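Side-chain contacts in DyP2 (Amycolatopsis sp. ATCC 39116, PDB 4G2C), which is a heme-containing dye-decolourising peroxidase with a bound manganese(II) ion, probably oxidising dyes and lignin-related compounds at the expense of hydrogen peroxide: residues K41-T44 / G45-T49; D239-D243 / W244-A248; L294-R297 / G298-E302; D314-L318 / T319-A323; A389-P392 / P393-P397. All blocks are in the same frame, centred on the assembly; numbering follows the deposited sequence.

Overall arrangement
From the N terminus, the five contacts follow one another along the chain; each closes a local turn, and none nests within or crosses another. Contact 1 leads into the helix 45-53, with no touch to the others. Contact 2 shapes the loop between helix 228-237 and strand 255-256, its Trp244 side chain about 6 Å from the heme. Contact 3 joins helix 280-293 to helix 303-309, and contact 4 is in the loop after the latter; these two touch, Asp300 OD1 standing 4.1 Å from Ser322 O. Contact 5, in the connection between strands 374-380 and 402-409, packs against helix 280-293. Its centre is about 17 Å from that of contact 3, and contacts 1 and 3 lie on opposite sides of the chain's centre.

Contact 1: residues K41-T44 / G45-T49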
loop_
_atom_site.group_PDB
_atom_site.type_symbol
_atom_site.label_atom_id
_atom_site.label_comp_id
_atom_site.label_asym_id
_atom_site.label_seq_id
_atom_site.Cartn_x
_atom_site.Cartn_y
_atom_site.Cartn_z
ATOM N N LYS A 41 -1.079 21.842 -11.715
ATOM C CA LYS A 41 -1.472 22.540 -12.933
ATOM C C LYS A 41 -0.873 23.936 -13.043
ATOM O O LYS A 41 -0.780 24.488 -14.128
ATOM C CB LYS A 41 -2.992 22.627 -13.035
ATOM C CG LYS A 41 -3.671 21.294 -13.335
ATOM C CD LYS A 41 -5.160 21.485 -13.580
ATOM C CE LYS A 41 -5.837 20.180 -14.001
ATOM N NZ LYS A 41 -7.289 20.376 -14.320
ATOM N N SER A 42 -0.480 24.519 -11.920
ATOM C CA SER A 42 0.034 25.882 -11.954
ATOM C C SER A 42 1.426 25.949 -11.347
ATOM O O SER A 42 1.938 27.027 -11.063
ATOM C CB SER A 42 -0.923 26.852 -11.243
ATOM O OG SER A 42 -0.994 26.574 -9.854
ATOM N N ALA A 43 2.034 24.785 -11.154
ATOM C CA ALA A 43 3.416 24.714 -10.701
ATOM C C ALA A 43 4.340 25.419 -11.699
ATOM O O ALA A 43 4.151 25.312 -12.917
ATOM C CB ALA A 43 3.843 23.250 -10.526
ATOM N N THR A 44 5.329 26.145 -11.184
ATOM C CA THR A 44 6.361 26.725 -12.045
ATOM C C THR A 44 7.757 26.476 -11.487
ATOM O O THR A 44 7.924 25.839 -10.440
ATOM C CB THR A 44 6.184 28.258 -12.262
ATOM O OG1 THR A 44 6.436 28.965 -11.037
ATOM C CG2 THR A 44 4.790 28.594 -12.798
ATOM N N GLY A 45 8.753 26.983 -12.210
ATOM C CA GLY A 45 10.140 26.868 -11.809
ATOM C C GLY A 45 10.498 25.460 -11.390
ATOM O O GLY A 45 10.154 24.480 -12.062
ATOM N N GLU A 46 11.186 25.358 -10.265
ATOM C CA GLU A 46 11.753 24.090 -9.838
ATOM C C GLU A 46 10.679 23.019 -9.653
ATOM O O GLU A 46 10.883 21.866 -10.029
ATOM C CB GLU A 46 12.569 24.290 -8.561
ATOM C CG GLU A 46 13.728 25.257 -8.775
ATOM C CD GLU A 46 14.479 25.585 -7.497
ATOM O OE1 GLU A 46 13.931 25.355 -6.390
ATOM O OE2 GLU A 46 15.626 26.076 -7.606
ATOM N N ALA A 47 9.533 23.406 -9.093
ATOM C CA ALA A 47 8.458 22.459 -8.864
ATOM C C ALA A 47 8.008 21.844 -10.179
ATOM O O ALA A 47 7.720 20.653 -10.244
ATOM C CB ALA A 47 7.278 23.120 -8.137
ATOM N N ALA A 48 7.938 22.660 -11.223
ATOM C CA ALA A 48 7.551 22.178 -12.547
ATOM C C ALA A 48 8.609 21.222 -13.112
ATOM O O ALA A 48 8.292 20.190 -13.701
ATOM C CB ALA A 48 7.331 23.351 -13.485
ATOM N N THR A 49 9.870 21.575 -12.923
ATOM C CA THR A 49 10.965 20.713 -13.326
ATOM C C THR A 49 10.868 19.368 -12.597
ATOM O O THR A 49 11.012 18.305 -13.200
ATOM C CB THR A 49 12.323 21.385 -13.010
ATOM O OG1 THR A 49 12.355 22.693 -13.597
ATOM C CG2 THR A 49 13.491 20.562 -13.549
#
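Backbone torsions bring Ala43 and Ala47 together: Thr44 is extended, and at Gly45 phi turns positive, to 47°, before the chain settles into helical angles from Glu46 onward. This bend swings the first helical turn back over the residues that precede it. A residue with a CB would pay for such a phi, and its CB would also crowd the carbonyl carbon of Thr44, which makes glycine apt here. The methyl groups then meet end to end, Ala43 CB to Ala47 CB at 4.2 Å. Ala47 CB also comes to 3.6 Å from Thr44 O, and Ala48 CB rests 3.8 Å from Ala43 O. Alanine suits these places because each methyl is already close to the facing backbone or methyl, and a bulkier group would probably crowd it. Leu38, from the preceding loop, touches both Ala43 and Ala47 and extends this apolar patch.

Polar atoms of the backbone are drawn in as well. Thr44 O accepts from Ala48 N at 3.3 Å, the donor standing well above the carbonyl plane. One residue further along, Gly45 O receives two donors of the same residue, Thr49 N at 3.0 Å and Thr49 OG1 at 3.2 Å. Thr49 can do this because its hydroxyl, with chi1 -53°, lies beside its own backbone N. Beyond the turn, Lys41 NZ forms a salt bridge with Glu102, and Ala48 O accepts from Arg95. A serine or threonine hydroxyl returned to the carbonyl four residues earlier is a familiar feature of alpha-helices, here near the N-terminal end of helix 45-53.

Contact 2: residues D239-D243 / W244-A248; sequences DGVND and WDPSA. With ACT (acetate ion), chain B.
The indole of Trp244 is held by two guanidinium groups, Arg357 and Arg369 each making a cation-pi interaction with it, while the backbone O of Trp244 meets Val241. A large aromatic suits a site lined by two such groups, and the Trp244 side chain comes to about 6 Å from the heme. Its CG is swung opposite the backbone N (chi1 175°), which carries the indole into its buried place.

The second flat group, the carboxylate of Asp245, makes an Asx turn: Asp245 OD1 accepts from Ser247 N at 3.2 Å, the donor approaching from above the carboxylate plane. Aspartate is short enough to reach an N-H two residues on. Ser247 OG is 2.7 Å from Asp245 OD1 and 2.8 Å from O of an acetate, probably from the crystallisation liquor; its single proton could serve either.

Val241 meets Pro246 and the Trp244 backbone. Its CG1 packs 3.9 Å from Pro246 CD, the two side chains crossing at about a right angle, and Val241 CA makes a CH···O contact of 3.5 Å with Trp244 O. The carboxylate of Asp333 gathers the backbone N-H groups of Asn242, Asp243 and Trp244, and Arg369 NH2 donates to Asp245 O and Ser247 O. Water 1 donates to Gly240 O and to Trp244 O (2.7 Å), bridging the two limbs.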
loop_
_atom_site.group_PDB
_atom_site.type_symbol
_atom_site.label_atom_id
_atom_site.label_comp_id
_atom_site.label_asym_id
_atom_site.label_seq_id
_atom_site.Cartn_x
_atom_site.Cartn_y
_atom_site.Cartn_z
ATOM N N ASP A 239 -17.798 12.016 -0.128
ATOM C CA ASP A 239 -18.547 12.502 1.025
ATOM C C ASP A 239 -17.968 13.840 1.513
ATOM O O ASP A 239 -18.692 14.681 2.028
ATOM C CB ASP A 239 -18.689 11.446 2.141
ATOM C CG ASP A 239 -17.356 10.824 2.569
ATOM O OD1 ASP A 239 -16.447 10.693 1.717
ATOM O OD2 ASP A 239 -17.227 10.443 3.763
ATOM N N GLY A 240 -16.671 14.045 1.294
ATOM C CA GLY A 240 -16.040 15.329 1.554
ATOM C C GLY A 240 -14.724 15.223 2.302
ATOM O O GLY A 240 -14.156 14.132 2.442
ATOM N N VAL A 241 -14.241 16.365 2.780
ATOM C CA VAL A 241 -13.009 16.434 3.553
ATOM C C VAL A 241 -13.194 17.294 4.808
ATOM O O VAL A 241 -12.271 17.973 5.236
ATOM C CB VAL A 241 -11.884 17.050 2.710
ATOM C CG1 VAL A 241 -11.635 16.212 1.439
ATOM C CG2 VAL A 241 -12.229 18.489 2.342
ATOM N N ASN A 242 -14.390 17.274 5.392
ATOM C CA ASN A 242 -14.698 18.136 6.539
ATOM C C ASN A 242 -14.153 17.581 7.835
ATOM O O ASN A 242 -13.782 18.313 8.742
ATOM C CB ASN A 242 -16.211 18.300 6.715
ATOM C CG ASN A 242 -16.892 18.885 5.496
ATOM O OD1 ASN A 242 -16.331 19.716 4.771
ATOM N ND2 ASN A 242 -18.118 18.454 5.267
ATOM N N ASP A 243 -14.141 16.270 7.928
ATOM C CA ASP A 243 -13.793 15.608 9.164
ATOM C C ASP A 243 -12.365 15.067 9.052
ATOM O O ASP A 243 -11.588 15.136 10.002
ATOM C CB ASP A 243 -14.791 14.486 9.399
ATOM C CG ASP A 243 -14.870 14.069 10.833
ATOM O OD1 ASP A 243 -13.955 14.444 11.604
ATOM O OD2 ASP A 243 -15.844 13.347 11.178
ATOM N N TRP A 244 -12.024 14.536 7.880
ATOM C CA TRP A 244 -10.677 14.030 7.641
ATOM C C TRP A 244 -10.008 14.785 6.494
ATOM O O TRP A 244 -10.517 14.808 5.378
ATOM C CB TRP A 244 -10.705 12.522 7.350
ATOM C CG TRP A 244 -9.356 11.977 6.973
ATOM C CD1 TRP A 244 -8.961 11.548 5.741
ATOM C CD2 TRP A 244 -8.212 11.844 7.830
ATOM N NE1 TRP A 244 -7.650 11.147 5.778
ATOM C CE2 TRP A 244 -7.169 11.314 7.051
ATOM C CE3 TRP A 244 -7.976 12.119 9.182
ATOM C CZ2 TRP A 244 -5.908 11.048 7.577
ATOM C CZ3 TRP A 244 -6.750 11.856 9.701
ATOM C CH2 TRP A 244 -5.717 11.329 8.906
ATOM N N ASP A 245 -8.878 15.421 6.783
ATOM C CA ASP A 245 -8.081 16.092 5.756
ATOM C C ASP A 245 -7.058 15.076 5.213
ATOM O O ASP A 245 -6.189 14.612 5.948
ATOM C CB ASP A 245 -7.403 17.329 6.363
ATOM C CG ASP A 245 -6.406 18.007 5.406
ATOM O OD1 ASP A 245 -6.595 17.941 4.166
ATOM O OD2 ASP A 245 -5.434 18.624 5.910
ATOM N N PRO A 246 -7.195 14.680 3.934
ATOM C CA PRO A 246 -6.287 13.666 3.372
ATOM C C PRO A 246 -4.991 14.259 2.790
ATOM O O PRO A 246 -4.125 13.499 2.334
ATOM C CB PRO A 246 -7.134 13.037 2.261
ATOM C CG PRO A 246 -8.014 14.177 1.792
ATOM C CD PRO A 246 -8.266 15.056 2.994
ATOM N N SER A 247 -4.875 15.588 2.799
ATOM C CA SER A 247 -3.665 16.286 2.350
ATOM C C SER A 247 -2.413 15.681 2.953
ATOM O O SER A 247 -2.400 15.267 4.109
ATOM C CB SER A 247 -3.692 17.765 2.769
ATOM O OG SER A 247 -4.812 18.440 2.233
ATOM N N ALA A 248 -1.347 15.655 2.169
ATOM C CA ALA A 248 -0.050 15.266 2.687
ATOM C C ALA A 248 0.980 16.129 1.984
ATOM O O ALA A 248 0.905 16.316 0.775
ATOM C CB ALA A 248 0.216 13.790 2.440
HETATM C C ACT B . -4.221 21.418 0.770
HETATM O O ACT B . -4.921 20.485 0.314
HETATM O OXT ACT B . -4.037 21.484 2.015
HETATM C CH3 ACT B . -3.627 22.426 -0.154
HETATM O O HOH W 1 -11.704 13.110 3.632
#

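Contact 3: residues L294-R297 / G298-E302; sequences LGLR and GEDRE
Arg301 folds its aliphatic stem back over Leu296. From CB the chain leads to CG, which lies 3.3 Å from Leu296 O and 4.0 Å from Leu296 CB; CD follows at 3.7 Å from the same oxygen. A bend at chi3 (-64°) then turns NE toward Gly298 O, to which it donates a weak hydrogen bond of 2.8 Å. The guanidinium ends with Gly298 CA at its edge, in plane. A long, flexible side chain with a polar end suits this exposed turn, where its methylenes lie along the Leu296 carbonyl and CB, and NE returns to a backbone oxygen.

Leu296 also faces Asp300: its CD1 is 3.7 Å from Asp300 O. The carboxylate of Asp300 is shared out, OD1 forming a salt bridge with Arg303 and OD2 accepting from water 2 at 2.9 Å. That water in turn accepts from Arg297 N, tying the start of the turn to the 3-10 segment 299-301. Gly298, at phi 65°, makes the bend without a side chain in the way.

Gly295 is the C-prime residue of the Schellman motif ending helix 280-293; Leu296 and Arg301 touch Ala291 of that helix, and Leu296 also packs on Arg303 of helix 303-309.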
loop_
_atom_site.group_PDB
_atom_site.type_symbol
_atom_site.label_atom_id
_atom_site.label_comp_id
_atom_site.label_asym_id
_atom_site.label_seq_id
_atom_site.Cartn_x
_atom_site.Cartn_y
_atom_site.Cartn_z
ATOM N N LEU A 294 -19.645 -13.779 19.622
ATOM C CA LEU A 294 -20.207 -12.526 20.111
ATOM C C LEU A 294 -21.730 -12.569 20.152
ATOM O O LEU A 294 -22.379 -11.554 20.415
ATOM C CB LEU A 294 -19.743 -11.371 19.226
ATOM C CG LEU A 294 -18.240 -11.080 19.258
ATOM C CD1 LEU A 294 -17.931 -9.947 18.316
ATOM C CD2 LEU A 294 -17.762 -10.741 20.671
ATOM N N GLY A 295 -22.292 -13.745 19.883
ATOM C CA GLY A 295 -23.731 -13.896 19.790
ATOM C C GLY A 295 -24.394 -13.179 18.618
ATOM O O GLY A 295 -25.602 -13.000 18.624
ATOM N N LEU A 296 -23.628 -12.781 17.603
ATOM C CA LEU A 296 -24.208 -12.074 16.453
ATOM C C LEU A 296 -25.166 -12.936 15.621
ATOM O O LEU A 296 -24.959 -14.137 15.453
ATOM C CB LEU A 296 -23.117 -11.494 15.545
ATOM C CG LEU A 296 -22.059 -10.595 16.192
ATOM C CD1 LEU A 296 -21.264 -9.882 15.121
ATOM C CD2 LEU A 296 -22.679 -9.596 17.178
ATOM N N ARG A 297 -26.193 -12.303 15.065
ATOM C CA ARG A 297 -27.261 -13.033 14.397
ATOM C C ARG A 297 -27.662 -12.434 13.047
ATOM O O ARG A 297 -27.553 -11.226 12.834
ATOM C CB ARG A 297 -28.473 -13.090 15.331
ATOM C CG ARG A 297 -28.065 -13.116 16.804
ATOM C CD ARG A 297 -29.081 -13.806 17.682
ATOM N NE ARG A 297 -29.417 -15.150 17.209
ATOM C CZ ARG A 297 -30.349 -15.923 17.766
ATOM N NH1 ARG A 297 -31.031 -15.490 18.822
ATOM N NH2 ARG A 297 -30.602 -17.128 17.271
ATOM N N GLY A 298 -28.138 -13.282 12.144
ATOM C CA GLY A 298 -28.651 -12.819 10.868
ATOM C C GLY A 298 -27.579 -12.187 9.997
ATOM O O GLY A 298 -26.405 -12.564 10.064
ATOM N N GLU A 299 -27.980 -11.225 9.172
ATOM C CA GLU A 299 -27.022 -10.510 8.336
ATOM C C GLU A 299 -26.004 -9.772 9.216
ATOM O O GLU A 299 -24.833 -9.682 8.862
ATOM C CB GLU A 299 -27.727 -9.552 7.360
ATOM C CG GLU A 299 -28.119 -10.172 5.998
ATOM C CD GLU A 299 -26.930 -10.362 5.027
ATOM O OE1 GLU A 299 -26.513 -9.374 4.372
ATOM O OE2 GLU A 299 -26.421 -11.504 4.899
ATOM N N ASP A 300 -26.449 -9.283 10.374
ATOM C CA ASP A 300 -25.568 -8.614 11.330
ATOM C C ASP A 300 -24.302 -9.415 11.646
ATOM O O ASP A 300 -23.361 -8.880 12.222
ATOM C CB ASP A 300 -26.316 -8.285 12.629
ATOM C CG ASP A 300 -25.479 -7.441 13.597
ATOM O OD1 ASP A 300 -24.869 -6.434 13.171
ATOM O OD2 ASP A 300 -25.434 -7.778 14.797
ATOM N N ARG A 301 -24.269 -10.693 11.277
ATOM C CA ARG A 301 -23.060 -11.495 11.481
ATOM C C ARG A 301 -21.874 -10.968 10.664
ATOM O O ARG A 301 -20.710 -11.196 11.010
ATOM C CB ARG A 301 -23.318 -12.968 11.164
ATOM C CG ARG A 301 -23.908 -13.744 12.338
ATOM C CD ARG A 301 -24.372 -15.119 11.905
ATOM N NE ARG A 301 -25.474 -15.041 10.940
ATOM C CZ ARG A 301 -25.614 -15.843 9.884
ATOM N NH1 ARG A 301 -26.650 -15.696 9.066
ATOM N NH2 ARG A 301 -24.717 -16.790 9.637
ATOM N N GLU A 302 -22.191 -10.268 9.580
ATOM C CA GLU A 302 -21.196 -9.595 8.740
ATOM C C GLU A 302 -20.370 -8.567 9.523
ATOM O O GLU A 302 -19.249 -8.242 9.125
ATOM C CB GLU A 302 -21.882 -8.874 7.573
ATOM C CG GLU A 302 -22.491 -9.775 6.514
ATOM C CD GLU A 302 -23.374 -9.000 5.543
ATOM O OE1 GLU A 302 -23.615 -7.799 5.798
ATOM O OE2 GLU A 302 -23.832 -9.593 4.534
HETATM O O HOH W 2 -26.801 -10.019 16.110
#

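Contact 4: residues D314-L318 / T319-A323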
loop_
_atom_site.group_PDB
_atom_site.type_symbol
_atom_site.label_atom_id
_atom_site.label_comp_id
_atom_site.label_asym_id
_atom_site.label_seq_id
_atom_site.Cartn_x
_atom_site.Cartn_y
_atom_site.Cartn_z
ATOM N N ASP A 314 -18.081 -3.399 1.798
ATOM C CA ASP A 314 -18.518 -2.473 0.745
ATOM C C ASP A 314 -17.932 -1.047 0.580
ATOM O O ASP A 314 -18.457 -0.317 -0.238
ATOM C CB ASP A 314 -20.057 -2.398 0.654
ATOM C CG ASP A 314 -20.662 -1.567 1.753
ATOM O OD1 ASP A 314 -19.982 -1.397 2.781
ATOM O OD2 ASP A 314 -21.813 -1.087 1.595
ATOM N N GLY A 315 -16.949 -0.565 1.336
ATOM C CA GLY A 315 -16.719 -0.800 2.722
ATOM C C GLY A 315 -17.185 0.481 3.454
ATOM O O GLY A 315 -16.515 1.530 3.498
ATOM N N THR A 316 -18.384 0.376 4.004
ATOM C CA THR A 316 -18.913 1.299 4.988
ATOM C C THR A 316 -18.031 1.301 6.247
ATOM O O THR A 316 -17.726 0.234 6.805
ATOM C CB THR A 316 -20.339 0.857 5.335
ATOM O OG1 THR A 316 -21.078 0.717 4.114
ATOM C CG2 THR A 316 -21.030 1.865 6.240
ATOM N N PRO A 317 -17.591 2.497 6.686
ATOM C CA PRO A 317 -16.786 2.589 7.910
ATOM C C PRO A 317 -17.609 2.145 9.106
ATOM O O PRO A 317 -18.712 2.641 9.325
ATOM C CB PRO A 317 -16.468 4.086 8.024
ATOM C CG PRO A 317 -16.735 4.656 6.660
ATOM C CD PRO A 317 -17.834 3.821 6.083
ATOM N N LEU A 318 -17.073 1.190 9.850
ATOM C CA LEU A 318 -17.712 0.656 11.024
ATOM C C LEU A 318 -17.897 1.733 12.090
ATOM O O LEU A 318 -18.777 1.618 12.937
ATOM C CB LEU A 318 -16.863 -0.485 11.596
ATOM C CG LEU A 318 -17.490 -1.228 12.771
ATOM C CD1 LEU A 318 -18.880 -1.694 12.363
ATOM C CD2 LEU A 318 -16.614 -2.392 13.221
ATOM N N THR A 319 -17.058 2.769 12.064
ATOM C CA THR A 319 -17.204 3.837 13.039
ATOM C C THR A 319 -18.421 4.700 12.716
ATOM O O THR A 319 -18.911 5.425 13.580
ATOM C CB THR A 319 -15.961 4.742 13.148
ATOM O OG1 THR A 319 -16.044 5.509 14.359
ATOM C CG2 THR A 319 -15.893 5.695 11.966
ATOM N N ALA A 320 -18.922 4.624 11.486
ATOM C CA ALA A 320 -20.068 5.458 11.112
ATOM C C ALA A 320 -21.409 4.712 11.004
ATOM O O ALA A 320 -22.470 5.319 11.110
ATOM C CB ALA A 320 -19.782 6.209 9.825
ATOM N N GLN A 321 -21.365 3.407 10.770
ATOM C CA GLN A 321 -22.580 2.634 10.555
ATOM C C GLN A 321 -22.430 1.259 11.186
ATOM O O GLN A 321 -21.305 0.745 11.318
ATOM C CB GLN A 321 -22.850 2.495 9.055
ATOM C CG GLN A 321 -23.140 3.824 8.318
ATOM C CD GLN A 321 -24.577 4.298 8.555
ATOM O OE1 GLN A 321 -25.496 3.939 7.812
ATOM N NE2 GLN A 321 -24.775 5.089 9.606
ATOM N N SER A 322 -23.548 0.658 11.576
ATOM C CA SER A 322 -23.508 -0.687 12.153
ATOM C C SER A 322 -23.703 -1.765 11.087
ATOM O O SER A 322 -23.762 -2.951 11.409
ATOM C CB SER A 322 -24.567 -0.837 13.261
ATOM O OG SER A 322 -25.891 -0.669 12.765
ATOM N N ALA A 323 -23.801 -1.351 9.825
ATOM C CA ALA A 323 -24.149 -2.258 8.746
ATOM C C ALA A 323 -23.817 -1.620 7.400
ATOM O O ALA A 323 -23.668 -0.403 7.317
ATOM C CB ALA A 323 -25.639 -2.612 8.820
#
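Pro317 O is gripped by two backbone donors from the far side of the turn. Ala320 N approaches at 2.9 Å from above the carbonyl plane, whereas Gln321 N, at 3.1 Å, lies nearly along the C=O axis. Two donors from different directions share the oxygen. Proline suits the first position because it has no N-H of its own to satisfy.

Leu318 and Thr319 have the backbone angles of a type I beta turn, closed by the bond from Ala320 N. Within it, Leu318 O accepts from Trp458 NE1, and Thr319 OG1 is bonded to Asp339. Just after it, Gln321 NE2 donates to Ala320 O at 2.8 Å, with the oxygen close to its amide plane. A bend at chi2 of Gln321 curls the amide back to this neighbouring carbonyl.

Before the turn, an Asx turn spans the cis peptide between Asp314 and Gly315. Asp314 OD1 receives Thr316 N and Thr316 OG1, each at 2.7 Å, the hydroxyl on the syn side. Asp314 OD2 accepts from His327 ND1 and Gly325 N, and Thr316 OG1 also accepts from Ser326 N. The hydroxyl lies beside the backbone N (chi1 -53°), which lets both donors reach one oxygen, while CG2, opposite the backbone N, comes to 3.4 Å from Gln321 CB and 3.6 Å from Ala323 O. Replacing Thr316 with alanine would remove the hydroxyl and CG2 and would probably leave Ser326 N without its acceptor and the stem of Gln321 without its packing partner. Leu318 instead faces helix 303-309, packing on Arg303, Ala306 and Met307.

Contact 5: residues A389-P392 / P393-P397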
loop_
_atom_site.group_PDB
_atom_site.type_symbol
_atom_site.label_atom_id
_atom_site.label_comp_id
_atom_site.label_asym_id
_atom_site.label_seq_id
_atom_site.Cartn_x
_atom_site.Cartn_y
_atom_site.Cartn_z
ATOM N N ALA A 389 -19.488 -13.124 -3.108
ATOM C CA ALA A 389 -20.622 -14.043 -3.143
ATOM C C ALA A 389 -20.880 -14.611 -1.752
ATOM O O ALA A 389 -19.960 -14.704 -0.927
ATOM C CB ALA A 389 -20.375 -15.170 -4.151
ATOM N N ASP A 390 -22.130 -14.982 -1.481
ATOM C CA ASP A 390 -22.469 -15.622 -0.207
ATOM C C ASP A 390 -22.128 -17.112 -0.255
ATOM O O ASP A 390 -22.981 -17.943 -0.598
ATOM C CB ASP A 390 -23.953 -15.430 0.124
ATOM C CG ASP A 390 -24.347 -16.049 1.461
ATOM O OD1 ASP A 390 -23.589 -15.908 2.450
ATOM O OD2 ASP A 390 -25.428 -16.675 1.520
ATOM N N LEU A 391 -20.876 -17.435 0.075
ATOM C CA LEU A 391 -20.379 -18.809 0.067
ATOM C C LEU A 391 -19.764 -19.173 1.413
ATOM O O LEU A 391 -19.230 -18.317 2.108
ATOM C CB LEU A 391 -19.313 -18.994 -1.023
ATOM C CG LEU A 391 -19.666 -18.636 -2.472
ATOM C CD1 LEU A 391 -18.430 -18.693 -3.360
ATOM C CD2 LEU A 391 -20.756 -19.553 -3.011
ATOM N N PRO A 392 -19.817 -20.457 1.774
ATOM C CA PRO A 392 -19.156 -20.875 3.006
ATOM C C PRO A 392 -17.639 -20.828 2.846
ATOM O O PRO A 392 -17.123 -20.899 1.727
ATOM C CB PRO A 392 -19.639 -22.310 3.184
ATOM C CG PRO A 392 -19.877 -22.785 1.780
ATOM C CD PRO A 392 -20.393 -21.593 1.032
ATOM N N PRO A 393 -16.929 -20.690 3.970
ATOM C CA PRO A 393 -15.471 -20.569 4.021
ATOM C C PRO A 393 -14.743 -21.642 3.220
ATOM O O PRO A 393 -13.707 -21.341 2.636
ATOM C CB PRO A 393 -15.175 -20.717 5.515
ATOM C CG PRO A 393 -16.362 -20.109 6.162
ATOM C CD PRO A 393 -17.544 -20.456 5.289
ATOM N N ARG A 394 -15.269 -22.866 3.195
ATOM C CA ARG A 394 -14.577 -23.974 2.542
ATOM C C ARG A 394 -14.420 -23.764 1.035
ATOM O O ARG A 394 -13.542 -24.359 0.409
ATOM C CB ARG A 394 -15.282 -25.316 2.832
ATOM C CG ARG A 394 -16.765 -25.365 2.411
ATOM C CD ARG A 394 -17.429 -26.727 2.725
ATOM N NE ARG A 394 -18.834 -26.773 2.308
ATOM C CZ ARG A 394 -19.252 -27.017 1.062
ATOM N NH1 ARG A 394 -18.380 -27.236 0.082
ATOM N NH2 ARG A 394 -20.553 -27.030 0.787
ATOM N N LEU A 395 -15.261 -22.924 0.447
ATOM C CA LEU A 395 -15.144 -22.653 -0.978
ATOM C C LEU A 395 -14.177 -21.500 -1.310
ATOM O O LEU A 395 -13.991 -21.155 -2.471
ATOM C CB LEU A 395 -16.527 -22.437 -1.612
ATOM C CG LEU A 395 -17.421 -23.692 -1.625
ATOM C CD1 LEU A 395 -18.651 -23.479 -2.477
ATOM C CD2 LEU A 395 -16.673 -24.941 -2.089
ATOM N N ARG A 396 -13.559 -20.908 -0.295
ATOM C CA ARG A 396 -12.564 -19.862 -0.533
ATOM C C ARG A 396 -11.147 -20.431 -0.650
ATOM O O ARG A 396 -10.803 -21.403 0.010
ATOM C CB ARG A 396 -12.597 -18.812 0.583
ATOM C CG ARG A 396 -13.981 -18.277 0.925
ATOM C CD ARG A 396 -14.584 -17.508 -0.224
ATOM N NE ARG A 396 -15.826 -16.863 0.190
ATOM C CZ ARG A 396 -16.612 -16.153 -0.613
ATOM N NH1 ARG A 396 -16.294 -15.993 -1.893
ATOM N NH2 ARG A 396 -17.718 -15.603 -0.133
ATOM N N PRO A 397 -10.304 -19.808 -1.480
ATOM C CA PRO A 397 -8.910 -20.258 -1.544
ATOM C C PRO A 397 -8.221 -20.123 -0.187
ATOM O O PRO A 397 -8.649 -19.337 0.657
ATOM C CB PRO A 397 -8.282 -19.301 -2.553
ATOM C CG PRO A 397 -9.206 -18.121 -2.589
ATOM C CD PRO A 397 -10.562 -18.657 -2.356
HETATM O O HOH W 3 -16.969 -17.600 2.788
#
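Arg396 reaches back across the 3-10 segment 393-395 to grip the loop leading into it. NH2 donates to Ala389 O, with the oxygen near the guanidinium plane; the modelled 2.5 Å is unusually short, and its exact value is uncertain. Leu391 lies over one face of the same group: its CB is 3.8 Å above the plane, and its CD1 is 3.7 Å from Arg396 NH1. The edge also carries water 3, which accepts from NE at 2.9 Å and donates to Leu391 O. Arginine suits the place because its planar head offers N-H groups at the rim and a face to a leucine. The chain gets there by bending at chi2 (-65°), which folds it toward Ala389. A leucine in its place would probably leave Ala389 O without this donor and Asp385, the salt-bridge partner of NH1, without its charged mate.

Around this shell, NH1 also bonds to Asp386 O, and Ala389 O takes a second, weak bond from Leu391 N across the inverse gamma turn centred on Asp390. The 3-10 turn is itself closed by Leu395 N to Pro392 O at 3.0 Å. Two consecutive prolines stiffen its entrance, and the ring of Pro393 packs on Lys284, Glu285 and Arg288 of helix 280-293. The Arg396 side chain is about 8 Å from the manganese ion. Pro392 CG sits 4.0 Å above the guanidinium plane of Arg394, offset toward its rim.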